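Putative decarboxylase involved in desferrioxamine biosynthesis (Erwinia amylovora, PDB 5O5C) probably decarboxylates lysine, using pyridoxal 5'-phosphate, in the biosynthesis of the siderophore desferrioxamine. Local coordinates at residues M176-A187 with F341-V352. Residues are numbered along the deposited sequence; the frame is centred on the assembly and turned at random.
Sequences MAMLLARDSWCA and FFVRDKHHLSHV
Met176 and Ala177 meet the ring of Phe341. Met176 CB sits above the ring centre in a CH-pi contact, 3.9 Å from the centroid. Met176 SD comes obliquely, 3.8 Å from Phe341 CD2, as a Met-aromatic contact. Phe341 has CG anti to the backbone N (chi1 175°), which sends the ring from the strand to the helix. There Ala177 CB meets Phe341 CE1 at 3.6 Å.

Leu180 carries the aliphatic part. Its CD2 reaches the edge of the Phe341 ring, near the ring plane, and also touches Leu349 CD2. Leu180 CD2 and Val343 CG1 are 3.5 Å apart, closer than usual for two carbons. The other methyl, CD1, meets Val352 CG2, which Leu179 CD2 also touches. Leu180 CG lies beside the carbonyl of His348.

Toward the C-terminal end of 176-187, Asp183 and Ser184 meet the two histidines. Asp183 CB lies over one face of the His351 ring, 3.7 Å from its centroid. The backbone N of Ser184 lies over the same face, and Ser184 CB is near His348 CD2. The Asp183 carboxylate is turned 79° from the His351 ring. Asp183 OD2 is 4.0 Å from His351 ND1, near but not bonded. Ala187 CB approaches the His351 ring edge.

Within the helix, Arg182 NE and NH2 grip Asp183 OD1 side-on in a salt bridge. Arg182 also binds Leu226 O and, on the second subunit, Ala224 O and Ile225 O.

The contact joins helix 170-189 to strand 339-343 and the helical turns that follow it, ending in the 3-10 segment 350-352, in the large domain of a fold type I enzyme. Gly170 and Thr171, at the start of this helix, bind pyridoxal 5'-phosphate. No hydrogen bond crosses between the segments; their direct contact rests on apolar, Met-aromatic and CH-pi packing. The Asp183 charge is probably balanced largely by Arg182, through OD1.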
# COMPACT_ATOMS: atom_id res chain seq x y z
N MET B 176 -4.23 10.65 5.38
CA MET B 176 -3.39 11.07 6.49
C MET B 176 -3.54 12.56 6.67
O MET B 176 -3.59 13.04 7.81
CB MET B 176 -1.91 10.71 6.28
CG MET B 176 -1.59 9.24 6.27
SD MET B 176 0.19 9.13 6.06
CE MET B 176 0.50 7.36 5.99
N ALA B 177 -3.67 13.29 5.55
CA ALA B 177 -3.88 14.75 5.57
C ALA B 177 -5.16 15.20 6.29
O ALA B 177 -5.12 16.15 7.14
CB ALA B 177 -3.82 15.36 4.18
N MET B 178 -6.28 14.54 6.01
CA MET B 178 -7.51 14.90 6.69
C MET B 178 -7.50 14.38 8.15
O MET B 178 -8.13 14.98 9.02
CB MET B 178 -8.71 14.39 5.91
CG MET B 178 -8.81 14.91 4.48
SD MET B 178 -8.79 16.71 4.37
CE MET B 178 -10.17 17.21 5.25
N LEU B 179 -6.74 13.32 8.42
CA LEU B 179 -6.63 12.77 9.74
C LEU B 179 -5.89 13.79 10.65
O LEU B 179 -6.41 14.14 11.72
CB LEU B 179 -5.94 11.42 9.71
CG LEU B 179 -5.57 10.72 11.02
CD1 LEU B 179 -6.69 10.51 12.01
CD2 LEU B 179 -4.93 9.39 10.63
N LEU B 180 -4.74 14.25 10.18
CA LEU B 180 -3.96 15.26 10.86
C LEU B 180 -4.75 16.55 11.00
O LEU B 180 -4.77 17.11 12.06
CB LEU B 180 -2.62 15.51 10.20
CG LEU B 180 -1.49 14.61 10.66
CD1 LEU B 180 -1.85 13.15 10.51
CD2 LEU B 180 -0.18 14.86 9.93
N ALA B 181 -5.44 17.01 9.95
CA ALA B 181 -6.24 18.26 10.05
C ALA B 181 -7.27 18.11 11.10
O ALA B 181 -7.39 18.98 11.92
CB ALA B 181 -6.91 18.62 8.73
N ARG B 182 -8.06 17.05 11.04
CA ARG B 182 -9.02 16.69 12.06
C ARG B 182 -8.39 16.65 13.45
O ARG B 182 -8.85 17.40 14.34
CB ARG B 182 -9.66 15.32 11.78
CG ARG B 182 -10.79 14.94 12.72
CD ARG B 182 -11.13 13.46 12.60
NE ARG B 182 -10.08 12.66 13.25
CZ ARG B 182 -10.08 11.34 13.37
NH1 ARG B 182 -11.08 10.59 12.91
NH2 ARG B 182 -9.07 10.76 13.98
N ASP B 183 -7.38 15.79 13.66
CA ASP B 183 -6.78 15.68 15.00
C ASP B 183 -6.04 16.89 15.50
O ASP B 183 -6.20 17.25 16.65
CB ASP B 183 -5.90 14.45 15.16
CG ASP B 183 -6.69 13.15 15.12
OD1 ASP B 183 -7.87 13.16 14.77
OD2 ASP B 183 -6.10 12.12 15.41
N SER B 184 -5.28 17.57 14.66
CA SER B 184 -4.62 18.82 15.12
C SER B 184 -5.60 19.93 15.55
O SER B 184 -5.31 20.72 16.48
CB SER B 184 -3.73 19.40 14.07
OG SER B 184 -4.56 19.92 13.04
N TRP B 185 -6.73 20.01 14.85
CA TRP B 185 -7.76 20.99 15.18
C TRP B 185 -8.32 20.65 16.54
O TRP B 185 -8.43 21.53 17.40
CB TRP B 185 -8.89 21.01 14.16
CG TRP B 185 -9.97 21.99 14.55
CD1 TRP B 185 -11.01 21.77 15.40
CD2 TRP B 185 -10.09 23.34 14.11
NE1 TRP B 185 -11.78 22.89 15.51
CE2 TRP B 185 -11.23 23.89 14.75
CE3 TRP B 185 -9.34 24.16 13.25
CZ2 TRP B 185 -11.65 25.21 14.55
CZ3 TRP B 185 -9.75 25.47 13.05
CH2 TRP B 185 -10.90 25.99 13.69
N CYS B 186 -8.70 19.39 16.74
CA CYS B 186 -9.19 18.96 18.04
C CYS B 186 -8.23 19.26 19.20
O CYS B 186 -8.70 19.60 20.29
CB CYS B 186 -9.54 17.49 18.07
SG CYS B 186 -10.42 17.07 19.59
N ALA B 187 -6.92 19.13 18.99
CA ALA B 187 -5.90 19.41 20.07
C ALA B 187 -5.68 20.89 20.43
O ALA B 187 -5.19 21.24 21.53
CB ALA B 187 -4.58 18.77 19.71
N PHE B 341 3.63 11.32 1.57
CA PHE B 341 2.86 12.35 2.30
C PHE B 341 3.81 13.24 3.11
O PHE B 341 4.67 12.73 3.81
CB PHE B 341 1.90 11.66 3.24
CG PHE B 341 1.16 12.59 4.11
CD1 PHE B 341 0.24 13.43 3.58
CD2 PHE B 341 1.46 12.68 5.47
CE1 PHE B 341 -0.42 14.35 4.36
CE2 PHE B 341 0.78 13.57 6.27
CZ PHE B 341 -0.14 14.43 5.70
N PHE B 342 3.64 14.55 3.05
CA PHE B 342 4.52 15.49 3.68
C PHE B 342 3.78 16.42 4.62
O PHE B 342 2.72 16.87 4.27
CB PHE B 342 5.24 16.32 2.64
CG PHE B 342 6.12 15.50 1.78
CD1 PHE B 342 5.60 14.85 0.69
CD2 PHE B 342 7.44 15.29 2.13
CE1 PHE B 342 6.37 14.05 -0.07
CE2 PHE B 342 8.22 14.45 1.38
CZ PHE B 342 7.69 13.82 0.28
N VAL B 343 4.40 16.72 5.77
CA VAL B 343 3.89 17.71 6.73
C VAL B 343 4.84 18.92 6.98
O VAL B 343 6.04 18.78 6.93
CB VAL B 343 3.56 17.07 8.06
CG1 VAL B 343 2.32 16.18 7.93
CG2 VAL B 343 4.73 16.30 8.66
N ARG B 344 4.28 20.08 7.26
CA ARG B 344 5.06 21.26 7.54
C ARG B 344 5.78 21.08 8.91
O ARG B 344 6.92 21.43 9.04
CB ARG B 344 4.14 22.47 7.58
CG ARG B 344 4.83 23.78 7.76
CD ARG B 344 3.88 24.98 7.67
NE ARG B 344 4.75 26.10 7.44
CZ ARG B 344 4.85 26.82 6.34
NH1 ARG B 344 4.10 26.56 5.29
NH2 ARG B 344 5.73 27.80 6.26
N ASP B 345 5.07 20.49 9.87
CA ASP B 345 5.49 20.31 11.24
C ASP B 345 5.34 18.86 11.69
O ASP B 345 4.24 18.38 11.93
CB ASP B 345 4.66 21.21 12.15
CG ASP B 345 5.09 21.10 13.64
OD1 ASP B 345 6.27 20.74 13.91
OD2 ASP B 345 4.23 21.33 14.52
N LYS B 346 6.48 18.21 11.87
CA LYS B 346 6.57 16.79 12.15
C LYS B 346 5.85 16.37 13.40
O LYS B 346 5.44 15.23 13.51
CB LYS B 346 8.05 16.31 12.20
CG LYS B 346 8.89 16.90 13.34
CD LYS B 346 10.15 16.08 13.59
CE LYS B 346 10.73 16.42 14.97
NZ LYS B 346 12.12 15.93 15.18
N HIS B 347 5.65 17.30 14.33
CA HIS B 347 4.89 17.00 15.53
C HIS B 347 3.46 16.58 15.26
O HIS B 347 2.90 15.91 16.11
CB HIS B 347 4.93 18.14 16.56
CG HIS B 347 6.32 18.41 17.08
ND1 HIS B 347 6.96 17.58 17.98
CD2 HIS B 347 7.19 19.42 16.81
CE1 HIS B 347 8.17 18.06 18.23
NE2 HIS B 347 8.32 19.18 17.55
N HIS B 348 2.87 16.95 14.11
CA HIS B 348 1.49 16.59 13.84
C HIS B 348 1.40 15.10 13.54
O HIS B 348 0.36 14.50 13.82
CB HIS B 348 0.84 17.38 12.71
CG HIS B 348 0.69 18.83 12.99
ND1 HIS B 348 1.11 19.79 12.09
CD2 HIS B 348 0.13 19.51 14.03
CE1 HIS B 348 0.85 20.98 12.58
NE2 HIS B 348 0.29 20.85 13.77
N LEU B 349 2.48 14.51 13.00
CA LEU B 349 2.58 13.09 12.75
C LEU B 349 2.42 12.30 14.04
O LEU B 349 1.99 11.14 14.01
CB LEU B 349 3.87 12.70 11.98
CG LEU B 349 3.91 13.17 10.47
CD1 LEU B 349 5.28 13.16 9.87
CD2 LEU B 349 3.00 12.36 9.56
N SER B 350 2.70 12.93 15.20
CA SER B 350 2.44 12.25 16.47
C SER B 350 1.00 11.70 16.53
O SER B 350 0.78 10.60 17.08
CB SER B 350 2.84 13.11 17.70
OG SER B 350 1.78 13.91 18.23
N HIS B 351 0.01 12.36 15.92
CA HIS B 351 -1.35 11.78 15.97
C HIS B 351 -1.44 10.33 15.40
O HIS B 351 -2.32 9.59 15.74
CB HIS B 351 -2.44 12.71 15.37
CG HIS B 351 -2.55 14.01 16.10
ND1 HIS B 351 -3.20 14.13 17.30
CD2 HIS B 351 -2.02 15.23 15.83
CE1 HIS B 351 -3.05 15.37 17.75
NE2 HIS B 351 -2.34 16.06 16.88
N VAL B 352 -0.51 9.91 14.55
CA VAL B 352 -0.56 8.57 13.98
C VAL B 352 0.20 7.47 14.76
O VAL B 352 -0.08 6.29 14.55
CB VAL B 352 -0.14 8.65 12.51
CG1 VAL B 352 0.05 7.28 11.93
CG2 VAL B 352 -1.19 9.42 11.70